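PDB 1WDE: diphthine synthase, which probably catalyses, with S-adenosyl-L-methionine as methyl donor, the trimethylation of a modified histidine of elongation factor 2 during diphthamide biosynthesis. Local coordinates for residues A[8-13]-A[86-91]; A[38-43]-A[62-67]; A[76-81]-A[108-113]; A[93-98]-A[114-119]. All blocks are in the same frame, centred on the assembly; numbering follows the deposited sequence.

Contact 1 (A[8-13]-A[86-91]); sequences VTLLLV and VAVVTA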
loop_
_atom_site.group_PDB
_atom_site.type_symbol
_atom_site.label_atom_id
_atom_site.label_comp_id
_atom_site.label_asym_id
_atom_site.label_seq_id
_atom_site.Cartn_x
_atom_site.Cartn_y
_atom_site.Cartn_z
ATOM N N VAL A 8 -26.049 18.327 1.139
ATOM C CA VAL A 8 -25.084 17.387 0.575
ATOM C C VAL A 8 -23.857 17.165 1.460
ATOM O O VAL A 8 -23.066 18.086 1.696
ATOM C CB VAL A 8 -24.593 17.843 -0.820
ATOM C CG1 VAL A 8 -23.930 16.677 -1.529
ATOM C CG2 VAL A 8 -25.753 18.385 -1.644
ATOM N N THR A 9 -23.714 15.937 1.952
ATOM C CA THR A 9 -22.582 15.567 2.795
ATOM C C THR A 9 -21.937 14.277 2.291
ATOM O O THR A 9 -22.618 13.285 2.020
ATOM C CB THR A 9 -23.009 15.390 4.258
ATOM O OG1 THR A 9 -23.505 16.636 4.758
ATOM C CG2 THR A 9 -21.829 14.954 5.108
ATOM N N LEU A 10 -20.616 14.301 2.158
ATOM C CA LEU A 10 -19.880 13.143 1.676
ATOM C C LEU A 10 -19.133 12.455 2.813
ATOM O O LEU A 10 -18.445 13.101 3.610
ATOM C CB LEU A 10 -18.891 13.570 0.590
ATOM C CG LEU A 10 -17.882 12.523 0.110
ATOM C CD1 LEU A 10 -18.592 11.392 -0.589
ATOM C CD2 LEU A 10 -16.878 13.184 -0.817
ATOM N N LEU A 11 -19.280 11.136 2.889
ATOM C CA LEU A 11 -18.605 10.365 3.917
ATOM C C LEU A 11 -17.607 9.440 3.244
ATOM O O LEU A 11 -18.008 8.546 2.497
ATOM C CB LEU A 11 -19.611 9.525 4.710
ATOM C CG LEU A 11 -20.811 10.245 5.333
ATOM C CD1 LEU A 11 -21.611 9.260 6.209
ATOM C CD2 LEU A 11 -20.320 11.417 6.165
ATOM N N LEU A 12 -16.315 9.673 3.480
ATOM C CA LEU A 12 -15.262 8.813 2.927
ATOM C C LEU A 12 -14.948 7.859 4.060
ATOM O O LEU A 12 -14.252 8.219 5.006
ATOM C CB LEU A 12 -14.015 9.619 2.550
ATOM C CG LEU A 12 -14.057 10.387 1.230
ATOM C CD1 LEU A 12 -12.643 10.809 0.873
ATOM C CD2 LEU A 12 -14.622 9.511 0.131
ATOM N N VAL A 13 -15.455 6.638 3.946
ATOM C CA VAL A 13 -15.324 5.649 5.005
ATOM C C VAL A 13 -14.355 4.477 4.785
ATOM O O VAL A 13 -14.471 3.735 3.807
ATOM C CB VAL A 13 -16.727 5.061 5.296
ATOM C CG1 VAL A 13 -16.713 4.247 6.580
ATOM C CG2 VAL A 13 -17.757 6.197 5.372
ATOM N N VAL A 86 -24.085 11.075 1.278
ATOM C CA VAL A 86 -23.527 10.030 0.425
ATOM C C VAL A 86 -22.233 9.467 1.007
ATOM O O VAL A 86 -21.357 10.214 1.432
ATOM C CB VAL A 86 -23.249 10.560 -0.999
ATOM C CG1 VAL A 86 -22.550 9.506 -1.825
ATOM C CG2 VAL A 86 -24.561 10.935 -1.675
ATOM N N ALA A 87 -22.125 8.144 1.022
ATOM C CA ALA A 87 -20.940 7.495 1.553
ATOM C C ALA A 87 -20.185 6.735 0.473
ATOM O O ALA A 87 -20.792 6.107 -0.398
ATOM C CB ALA A 87 -21.325 6.539 2.681
ATOM N N VAL A 88 -18.859 6.834 0.517
ATOM C CA VAL A 88 -17.993 6.110 -0.405
ATOM C C VAL A 88 -17.158 5.230 0.515
ATOM O O VAL A 88 -16.432 5.723 1.390
ATOM C CB VAL A 88 -17.087 7.054 -1.229
ATOM C CG1 VAL A 88 -16.108 6.237 -2.068
ATOM C CG2 VAL A 88 -17.944 7.922 -2.153
ATOM N N VAL A 89 -17.287 3.922 0.333
ATOM C CA VAL A 89 -16.582 2.968 1.173
ATOM C C VAL A 89 -15.413 2.296 0.480
ATOM O O VAL A 89 -15.533 1.815 -0.644
ATOM C CB VAL A 89 -17.514 1.869 1.659
ATOM C CG1 VAL A 89 -16.808 1.017 2.707
ATOM C CG2 VAL A 89 -18.793 2.485 2.236
ATOM N N THR A 90 -14.289 2.255 1.187
ATOM C CA THR A 90 -13.063 1.643 0.694
ATOM C C THR A 90 -12.584 0.584 1.682
ATOM O O THR A 90 -12.755 0.739 2.883
ATOM C CB THR A 90 -11.950 2.718 0.537
ATOM O OG1 THR A 90 -12.347 3.670 -0.462
ATOM C CG2 THR A 90 -10.621 2.072 0.124
ATOM N N ALA A 91 -12.018 -0.511 1.184
ATOM C CA ALA A 91 -11.466 -1.505 2.093
ATOM C C ALA A 91 -10.223 -0.768 2.642
ATOM O O ALA A 91 -9.629 0.044 1.943
ATOM C CB ALA A 91 -11.052 -2.769 1.315
#
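Strands 9-13 and 86-90 run in the same direction, their axes 17° apart and 4.6 Å at closest approach, with Leu10 opposite Val86, Leu11 opposite Ala87, Leu12 opposite Val88 and Val13 opposite Val89. Five hydrogen bonds alternate between the two strands: Thr9 and Leu11 trade bonds with Val86, Leu11 and Val13 with Val88, and Thr90 N closes the ladder on Val13 O at 3.0 Å. The side chains sort onto two faces. On one, the Val88 side chain meets two leucines. Leu12 lies alongside it, pointing the same way, with CD2 3.7 Å from Val88 CB. Leu10 CG is anti to the backbone N (chi1 171°), and chi2 of 66° sets CD1 3.9 Å from Val88 CG2. On the other face small groups meet: Leu11 CB is 4.0 Å from Ala87 CB, and Val13 CG2 approaches the same methyl loosely. Helix 100-109 packs on Leu10 and Leu12, whereas helix 24-32 packs on Leu11, Val13 and Val89; strands 35-39 and 113-117 flank the pair, so it lies inside the sheet. Parallel registry, mostly buried aliphatic side chains and helical layers are characteristic of the alpha/beta sandwich built on a parallel sheet in tetrapyrrole methylase-type methyltransferases.

Contact 2 (A[38-43]-A[62-67]); sequences VESYTM and VVEASR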
loop_
_atom_site.group_PDB
_atom_site.type_symbol
_atom_site.label_atom_id
_atom_site.label_comp_id
_atom_site.label_asym_id
_atom_site.label_seq_id
_atom_site.Cartn_x
_atom_site.Cartn_y
_atom_site.Cartn_z
ATOM N N VAL A 38 -19.654 1.720 -3.097
ATOM C CA VAL A 38 -18.611 0.843 -2.598
ATOM C C VAL A 38 -17.634 0.563 -3.726
ATOM O O VAL A 38 -18.030 0.121 -4.804
ATOM C CB VAL A 38 -19.215 -0.490 -2.089
ATOM C CG1 VAL A 38 -18.122 -1.418 -1.628
ATOM C CG2 VAL A 38 -20.173 -0.218 -0.957
ATOM N N GLU A 39 -16.359 0.842 -3.489
ATOM C CA GLU A 39 -15.356 0.599 -4.509
ATOM C C GLU A 39 -14.389 -0.453 -3.995
ATOM O O GLU A 39 -13.851 -0.345 -2.895
ATOM C CB GLU A 39 -14.641 1.911 -4.900
ATOM C CG GLU A 39 -13.799 2.580 -3.831
ATOM C CD GLU A 39 -12.378 2.043 -3.788
ATOM O OE1 GLU A 39 -11.549 2.610 -3.041
ATOM O OE2 GLU A 39 -12.087 1.056 -4.503
ATOM N N SER A 40 -14.201 -1.496 -4.792
ATOM C CA SER A 40 -13.326 -2.585 -4.412
ATOM C C SER A 40 -12.182 -2.764 -5.387
ATOM O O SER A 40 -11.612 -3.847 -5.486
ATOM C CB SER A 40 -14.145 -3.869 -4.313
ATOM O OG SER A 40 -15.226 -3.830 -5.226
ATOM N N TYR A 41 -11.841 -1.694 -6.101
ATOM C CA TYR A 41 -10.758 -1.742 -7.075
ATOM C C TYR A 41 -9.409 -1.215 -6.566
ATOM O O TYR A 41 -8.365 -1.538 -7.138
ATOM C CB TYR A 41 -11.167 -0.980 -8.340
ATOM C CG TYR A 41 -11.334 0.512 -8.160
ATOM C CD1 TYR A 41 -10.227 1.361 -8.132
ATOM C CD2 TYR A 41 -12.600 1.079 -8.037
ATOM C CE1 TYR A 41 -10.377 2.746 -7.991
ATOM C CE2 TYR A 41 -12.765 2.461 -7.893
ATOM C CZ TYR A 41 -11.649 3.289 -7.873
ATOM O OH TYR A 41 -11.807 4.655 -7.759
ATOM N N THR A 42 -9.422 -0.402 -5.509
ATOM C CA THR A 42 -8.175 0.141 -4.957
ATOM C C THR A 42 -7.466 -0.863 -4.057
ATOM O O THR A 42 -6.340 -0.621 -3.621
ATOM C CB THR A 42 -8.408 1.435 -4.111
ATOM O OG1 THR A 42 -9.370 1.174 -3.081
ATOM C CG2 THR A 42 -8.892 2.589 -4.992
HETATM N N MSE A 43 -8.122 -1.988 -3.790
HETATM C CA MSE A 43 -7.560 -3.016 -2.915
HETATM C C MSE A 43 -7.804 -4.441 -3.452
HETATM O O MSE A 43 -8.941 -4.824 -3.737
HETATM C CB MSE A 43 -8.171 -2.873 -1.507
HETATM C CG MSE A 43 -7.216 -2.411 -0.374
HETATM SE SE MSE A 43 -6.393 -0.621 -0.416
HETATM C CE MSE A 43 -4.559 -1.128 -0.081
ATOM N N VAL A 62 -26.500 0.160 -1.074
ATOM C CA VAL A 62 -25.164 -0.165 -1.554
ATOM C C VAL A 62 -25.115 -0.120 -3.077
ATOM O O VAL A 62 -26.038 -0.574 -3.754
ATOM C CB VAL A 62 -24.731 -1.559 -1.067
ATOM C CG1 VAL A 62 -23.308 -1.849 -1.507
ATOM C CG2 VAL A 62 -24.848 -1.630 0.442
ATOM N N VAL A 63 -24.030 0.434 -3.609
ATOM C CA VAL A 63 -23.857 0.550 -5.050
ATOM C C VAL A 63 -22.391 0.389 -5.454
ATOM O O VAL A 63 -21.521 1.099 -4.951
ATOM C CB VAL A 63 -24.345 1.931 -5.553
ATOM C CG1 VAL A 63 -24.238 2.005 -7.068
ATOM C CG2 VAL A 63 -25.772 2.186 -5.091
ATOM N N GLU A 64 -22.123 -0.545 -6.361
ATOM C CA GLU A 64 -20.766 -0.762 -6.847
ATOM C C GLU A 64 -20.325 0.474 -7.612
ATOM O O GLU A 64 -21.054 0.968 -8.472
ATOM C CB GLU A 64 -20.714 -1.971 -7.790
ATOM C CG GLU A 64 -20.292 -3.286 -7.138
ATOM C CD GLU A 64 -18.778 -3.439 -7.015
ATOM O OE1 GLU A 64 -18.330 -4.469 -6.467
ATOM O OE2 GLU A 64 -18.034 -2.541 -7.465
ATOM N N ALA A 65 -19.136 0.975 -7.297
ATOM C CA ALA A 65 -18.591 2.142 -7.980
ATOM C C ALA A 65 -17.278 1.746 -8.649
ATOM O O ALA A 65 -16.421 1.130 -8.020
ATOM C CB ALA A 65 -18.357 3.271 -6.983
ATOM N N SER A 66 -17.121 2.085 -9.925
ATOM C CA SER A 66 -15.898 1.744 -10.648
ATOM C C SER A 66 -14.897 2.891 -10.580
ATOM O O SER A 66 -15.221 3.984 -10.115
ATOM C CB SER A 66 -16.200 1.435 -12.116
ATOM O OG SER A 66 -16.236 2.625 -12.885
ATOM N N ARG A 67 -13.681 2.642 -11.054
ATOM C CA ARG A 67 -12.646 3.660 -11.031
ATOM C C ARG A 67 -13.012 4.881 -11.869
ATOM O O ARG A 67 -12.979 6.007 -11.371
ATOM C CB ARG A 67 -11.318 3.072 -11.504
ATOM C CG ARG A 67 -10.223 4.108 -11.669
ATOM C CD ARG A 67 -8.847 3.466 -11.740
ATOM N NE ARG A 67 -8.456 2.898 -10.454
ATOM C CZ ARG A 67 -7.236 2.457 -10.167
ATOM N NH1 ARG A 67 -6.276 2.512 -11.079
ATOM N NH2 ARG A 67 -6.975 1.966 -8.964
HETATM O O HOH W 1 -15.448 -1.024 -7.131
#
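A water molecule between Ser40 and Glu64 is gripped from both segments: it accepts from Ser40 N at 2.7 Å and donates to Glu64 OE2 at 3.0 Å, while Ala65 O, at 2.5 Å from the water oxygen, is a doubtfully short third partner. It thus bridges the two segments next to the backbone bonds of Val38. There the pairing is direct, Val38 N bonding to Val63 O and Ala65 N to Val38 O, the latter donor lying above the carbonyl plane. Val38 CG2 and Val62 CG1 meet at 3.6 Å, on the side where helix 47-57 packs. Farther on, the Tyr41 ring lies between unlike neighbours. Arg67 passes over one face, with CB 3.7 Å from the ring centroid and 14° off its normal, a CH-pi contact. The guanidinium does not stack: its plane is turned 76° from the ring and it presents its edge, NE coming to 3.1 Å from Tyr41 CE1. Over the opposite face, near the rim, is Glu39 OE2, while Ala65 O lies at the ring edge. The Glu39 chain, bent at chi2 (87°), turns its carboxylate back to Thr42, where OE1 takes OG1 at 2.6 Å and OE2 takes the backbone N, both on syn lone pairs. His100 and Thr90 also bond to OE1. The chemistry implies that several donors hold the position and rotation of the buried Glu39 carboxylate, while Arg67 meets the ring with CA and CB over its face and with the edge of its guanidinium, NE nearest.

Contact 3 (A[76-81]-A[108-113]); sequences EIVSRA and LEAGVA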
loop_
_atom_site.group_PDB
_atom_site.type_symbol
_atom_site.label_atom_id
_atom_site.label_comp_id
_atom_site.label_asym_id
_atom_site.label_seq_id
_atom_site.Cartn_x
_atom_site.Cartn_y
_atom_site.Cartn_z
ATOM N N GLU A 76 -20.298 13.508 -10.395
ATOM C CA GLU A 76 -21.653 13.022 -10.056
ATOM C C GLU A 76 -21.743 12.648 -8.565
ATOM O O GLU A 76 -22.683 13.041 -7.860
ATOM C CB GLU A 76 -22.019 11.796 -10.893
ATOM C CG GLU A 76 -23.009 12.122 -12.023
ATOM C CD GLU A 76 -24.427 12.425 -11.520
ATOM O OE1 GLU A 76 -25.385 12.619 -12.365
ATOM O OE2 GLU A 76 -24.666 12.485 -10.255
ATOM N N ILE A 77 -20.761 11.889 -8.093
ATOM C CA ILE A 77 -20.737 11.456 -6.681
ATOM C C ILE A 77 -20.812 12.680 -5.765
ATOM O O ILE A 77 -21.382 12.628 -4.668
ATOM C CB ILE A 77 -19.474 10.666 -6.366
ATOM C CG1 ILE A 77 -19.534 9.231 -6.894
ATOM C CG2 ILE A 77 -19.208 10.551 -4.862
ATOM C CD1 ILE A 77 -19.818 9.161 -8.396
ATOM N N VAL A 78 -20.227 13.772 -6.230
ATOM C CA VAL A 78 -20.258 15.039 -5.481
ATOM C C VAL A 78 -21.673 15.607 -5.588
ATOM O O VAL A 78 -21.883 16.818 -5.483
ATOM C CB VAL A 78 -19.263 16.043 -6.061
ATOM C CG1 VAL A 78 -19.152 17.316 -5.216
ATOM C CG2 VAL A 78 -17.840 15.494 -6.174
ATOM N N SER A 79 -22.566 14.670 -5.800
ATOM C CA SER A 79 -24.017 14.886 -5.972
ATOM C C SER A 79 -24.541 16.187 -5.273
ATOM O O SER A 79 -25.043 16.132 -4.138
ATOM C CB SER A 79 -24.766 13.684 -5.379
ATOM O OG SER A 79 -26.163 13.844 -5.544
ATOM N N ARG A 80 -24.397 17.317 -6.015
ATOM C CA ARG A 80 -24.862 18.692 -5.594
ATOM C C ARG A 80 -26.140 19.022 -6.398
ATOM O O ARG A 80 -26.264 20.094 -7.040
ATOM C CB ARG A 80 -23.777 19.747 -5.891
ATOM C CG ARG A 80 -23.219 20.432 -4.631
ATOM C CD ARG A 80 -24.299 20.789 -3.606
ATOM N NE ARG A 80 -23.883 21.856 -2.682
ATOM C CZ ARG A 80 -23.834 23.153 -3.012
ATOM N NH1 ARG A 80 -24.170 23.563 -4.242
ATOM N NH2 ARG A 80 -23.456 24.126 -2.172
ATOM N N ALA A 81 -27.027 18.063 -6.326
ATOM C CA ALA A 81 -28.308 18.091 -7.010
ATOM C C ALA A 81 -29.382 17.929 -5.999
ATOM O O ALA A 81 -30.332 18.687 -5.839
ATOM C CB ALA A 81 -28.353 16.974 -8.024
ATOM N N LEU A 108 -15.353 19.486 -1.233
ATOM C CA LEU A 108 -15.160 20.641 -0.371
ATOM C C LEU A 108 -15.284 21.944 -1.156
ATOM O O LEU A 108 -15.963 22.868 -0.721
ATOM C CB LEU A 108 -13.791 20.577 0.314
ATOM C CG LEU A 108 -13.649 19.595 1.485
ATOM C CD1 LEU A 108 -12.167 19.319 1.804
ATOM C CD2 LEU A 108 -14.367 20.173 2.692
ATOM N N GLU A 109 -14.640 22.008 -2.318
ATOM C CA GLU A 109 -14.683 23.212 -3.140
ATOM C C GLU A 109 -16.067 23.447 -3.730
ATOM O O GLU A 109 -16.442 24.586 -4.013
ATOM C CB GLU A 109 -13.653 23.134 -4.276
ATOM C CG GLU A 109 -12.204 23.108 -3.823
ATOM C CD GLU A 109 -11.253 23.527 -4.924
ATOM O OE1 GLU A 109 -11.403 23.034 -6.065
ATOM O OE2 GLU A 109 -10.351 24.349 -4.646
ATOM N N ALA A 110 -16.814 22.364 -3.918
ATOM C CA ALA A 110 -18.163 22.440 -4.472
ATOM C C ALA A 110 -19.210 22.671 -3.385
ATOM O O ALA A 110 -20.399 22.461 -3.610
ATOM C CB ALA A 110 -18.486 21.167 -5.234
ATOM N N GLY A 111 -18.757 23.088 -2.203
ATOM C CA GLY A 111 -19.670 23.361 -1.105
ATOM C C GLY A 111 -20.047 22.222 -0.171
ATOM O O GLY A 111 -20.487 22.480 0.954
ATOM N N VAL A 112 -19.879 20.977 -0.619
ATOM C CA VAL A 112 -20.219 19.794 0.185
ATOM C C VAL A 112 -19.362 19.592 1.440
ATOM O O VAL A 112 -18.143 19.774 1.411
ATOM C CB VAL A 112 -20.120 18.504 -0.665
ATOM C CG1 VAL A 112 -20.542 17.297 0.162
ATOM C CG2 VAL A 112 -20.988 18.629 -1.907
ATOM N N ALA A 113 -20.001 19.217 2.544
ATOM C CA ALA A 113 -19.278 18.968 3.786
ATOM C C ALA A 113 -18.656 17.577 3.663
ATOM O O ALA A 113 -19.316 16.644 3.215
ATOM C CB ALA A 113 -20.228 19.019 4.974
#
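Val78, with CG1 anti to its backbone N (chi1 -174°), and Arg80, whose chain bends at chi2 (-42°), reach the turn 110-112 from positions two residues apart. Val78 CG1 touches two side chains of that turn, 3.9 Å from Ala110 CB and 4.0 Å from Val112 CG2. Arg80 comes in beside it: its CG is 4.0 Å from the same Val112 CG2, the two side chains sliding past each other in opposite directions. Beyond the bend the guanidinium lays one face over Ala110 O, which sits 3.5 Å above the plane, over its centre. The oxygen therefore faces the flat of the cation instead of an N-H edge, and no hydrogen bond joins the segments; the attraction is probably electrostatic. Gly111, at phi 88°, turns the chain just past helix 100-109, and its N bonds back to Leu108 O at 3.2 Å. Its CA lies 4.0 Å from Arg80 NH2. Val8 touches both Arg80 and Val112, while Val78 also packs on Leu103 and Ala107 of the helix. The contact joins the loop after helix 74-77 to the helix-to-strand turn of a beta-alpha-beta crossover, in which helix 100-109 links strand 85-90 to strand 113-117 across the intervening strand 9-14, a connection characteristic of parallel alpha/beta sheets.

Contact 4 (A[93-98]-A[114-119]); sequences DPMVAT and VRYIPG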
loop_
_atom_site.group_PDB
_atom_site.type_symbol
_atom_site.label_atom_id
_atom_site.label_comp_id
_atom_site.label_asym_id
_atom_site.label_seq_id
_atom_site.Cartn_x
_atom_site.Cartn_y
_atom_site.Cartn_z
ATOM N N ASP A 93 -8.262 2.087 4.456
ATOM C CA ASP A 93 -8.512 3.496 4.792
ATOM C C ASP A 93 -8.534 4.284 3.498
ATOM O O ASP A 93 -7.631 4.151 2.675
ATOM C CB ASP A 93 -7.394 4.048 5.685
ATOM C CG ASP A 93 -7.638 5.484 6.108
ATOM O OD1 ASP A 93 -8.087 5.707 7.248
ATOM O OD2 ASP A 93 -7.391 6.385 5.295
ATOM N N PRO A 94 -9.537 5.150 3.315
ATOM C CA PRO A 94 -9.621 5.939 2.079
ATOM C C PRO A 94 -8.459 6.883 1.762
ATOM O O PRO A 94 -8.265 7.256 0.610
ATOM C CB PRO A 94 -10.946 6.676 2.238
ATOM C CG PRO A 94 -11.045 6.882 3.729
ATOM C CD PRO A 94 -10.583 5.551 4.277
HETATM N N MSE A 95 -7.671 7.258 2.766
HETATM C CA MSE A 95 -6.568 8.180 2.531
HETATM C C MSE A 95 -5.226 7.464 2.332
HETATM O O MSE A 95 -4.191 8.095 2.075
HETATM C CB MSE A 95 -6.465 9.165 3.700
HETATM C CG MSE A 95 -7.747 9.948 3.944
HETATM SE SE MSE A 95 -8.305 10.877 2.315
HETATM C CE MSE A 95 -9.643 12.091 3.060
ATOM N N VAL A 96 -5.242 6.145 2.434
ATOM C CA VAL A 96 -4.009 5.393 2.281
ATOM C C VAL A 96 -3.897 4.673 0.954
ATOM O O VAL A 96 -4.573 3.676 0.722
ATOM C CB VAL A 96 -3.840 4.354 3.424
ATOM C CG1 VAL A 96 -2.578 3.490 3.182
ATOM C CG2 VAL A 96 -3.720 5.081 4.763
ATOM N N ALA A 97 -3.040 5.187 0.082
ATOM C CA ALA A 97 -2.796 4.548 -1.201
ATOM C C ALA A 97 -3.979 4.500 -2.163
ATOM O O ALA A 97 -4.257 3.462 -2.754
ATOM C CB ALA A 97 -2.269 3.135 -0.970
ATOM N N THR A 98 -4.682 5.621 -2.292
ATOM C CA THR A 98 -5.804 5.749 -3.229
ATOM C C THR A 98 -5.804 7.231 -3.556
ATOM O O THR A 98 -5.110 8.001 -2.896
ATOM C CB THR A 98 -7.160 5.407 -2.595
ATOM O OG1 THR A 98 -7.602 6.517 -1.806
ATOM C CG2 THR A 98 -7.048 4.172 -1.708
ATOM N N VAL A 114 -17.390 17.437 4.047
ATOM C CA VAL A 114 -16.720 16.140 3.937
ATOM C C VAL A 114 -16.250 15.587 5.270
ATOM O O VAL A 114 -15.583 16.276 6.041
ATOM C CB VAL A 114 -15.505 16.219 2.993
ATOM C CG1 VAL A 114 -14.768 14.879 2.985
ATOM C CG2 VAL A 114 -15.964 16.586 1.580
ATOM N N ARG A 115 -16.618 14.338 5.546
ATOM C CA ARG A 115 -16.209 13.684 6.788
ATOM C C ARG A 115 -15.326 12.493 6.407
ATOM O O ARG A 115 -15.704 11.667 5.568
ATOM C CB ARG A 115 -17.427 13.175 7.561
ATOM C CG ARG A 115 -18.491 14.216 7.807
ATOM C CD ARG A 115 -18.065 15.188 8.873
ATOM N NE ARG A 115 -18.348 14.694 10.215
ATOM C CZ ARG A 115 -17.928 15.299 11.324
ATOM N NH1 ARG A 115 -18.222 14.802 12.520
ATOM N NH2 ARG A 115 -17.193 16.397 11.230
ATOM N N TYR A 116 -14.151 12.417 7.011
ATOM C CA TYR A 116 -13.233 11.318 6.737
ATOM C C TYR A 116 -13.332 10.362 7.919
ATOM O O TYR A 116 -12.944 10.704 9.037
ATOM C CB TYR A 116 -11.799 11.861 6.562
ATOM C CG TYR A 116 -10.688 10.861 6.854
ATOM C CD1 TYR A 116 -10.784 9.529 6.446
ATOM C CD2 TYR A 116 -9.541 11.254 7.525
ATOM C CE1 TYR A 116 -9.757 8.621 6.710
ATOM C CE2 TYR A 116 -8.505 10.353 7.790
ATOM C CZ TYR A 116 -8.627 9.043 7.386
ATOM O OH TYR A 116 -7.628 8.147 7.689
ATOM N N ILE A 117 -13.893 9.176 7.682
ATOM C CA ILE A 117 -14.014 8.189 8.756
ATOM C C ILE A 117 -12.870 7.193 8.540
ATOM O O ILE A 117 -12.869 6.453 7.569
ATOM C CB ILE A 117 -15.365 7.439 8.703
ATOM C CG1 ILE A 117 -16.525 8.449 8.722
ATOM C CG2 ILE A 117 -15.474 6.488 9.919
ATOM C CD1 ILE A 117 -16.452 9.418 9.891
ATOM N N PRO A 118 -11.881 7.174 9.445
ATOM C CA PRO A 118 -10.770 6.232 9.235
ATOM C C PRO A 118 -11.047 4.734 9.391
ATOM O O PRO A 118 -11.974 4.319 10.096
ATOM C CB PRO A 118 -9.684 6.726 10.198
ATOM C CG PRO A 118 -10.394 7.557 11.208
ATOM C CD PRO A 118 -11.577 8.164 10.493
ATOM N N GLY A 119 -10.247 3.934 8.685
ATOM C CA GLY A 119 -10.356 2.487 8.765
ATOM C C GLY A 119 -8.952 1.920 8.929
ATOM O O GLY A 119 -7.971 2.607 8.612
#
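Asp93 CB lies 3.3 Å from Gly119 O, and the side chain comes closer to the 114-119 segment at its tip. CG, anti to the backbone N (chi1 -178°), leads to a carboxylate whose two oxygens have different tasks. OD1 accepts two bonds across the contact: Tyr116 OH donates on its syn side at 2.5 Å, and Gly119 N donates on its anti side at 3.1 Å, with an N-H...O angle of 162°. OD2 turns back into its own loop and takes Met95 N at 2.7 Å, forming an Asx turn within the type I turn from Asp93 to Val96. Three donors thus fix the rotation of the carboxylate, which stands 84° from the plane of the Tyr116 ring and meets that ring at its edge through OD1. Over one face of the ring lies the selenomethionine Met95, its CG 3.7 Å from the centroid in a CH-pi contact, with SE farther off in a Met-aromatic contact; Pro118 CD is above the opposite face. Pro94 CG touches Tyr116 CE1 at 3.7 Å. Asp93 and Val96 probably bind S-adenosyl-L-methionine, as in related enzymes, and both touch Ser121, another residue that probably binds the same cofactor. The loop connects strand 85-90 to helix 100-109, which packs on Val114; strand 113-117 pairs with strand 9-14, and helix 24-32 lies against Ile117 and Pro118.

Overall arrangement
From the N terminus, strand 9-14 waits until residues 86-91 arrive to close contact 1. Nested inside that long loop, contact 2 closes a shorter one around helix 47-57, completing a beta-alpha-beta unit at one edge of the parallel sheet. Contact 3 crosses contact 1: it opens at 76-81, before strand 85-90, and closes at 108-113, after it. Contact 4 opens after contact 1 has closed and in turn crosses contact 3, bringing the loop 93-98 to the other edge strand, 113-117. Contacts 1, 2 and 4 share the sheet: Val89 O bonds to Glu39 N of contact 2, and Leu12 to Ile117 of contact 4. Contact 3 meets contact 1 where Leu10 N bonds Ala113 O.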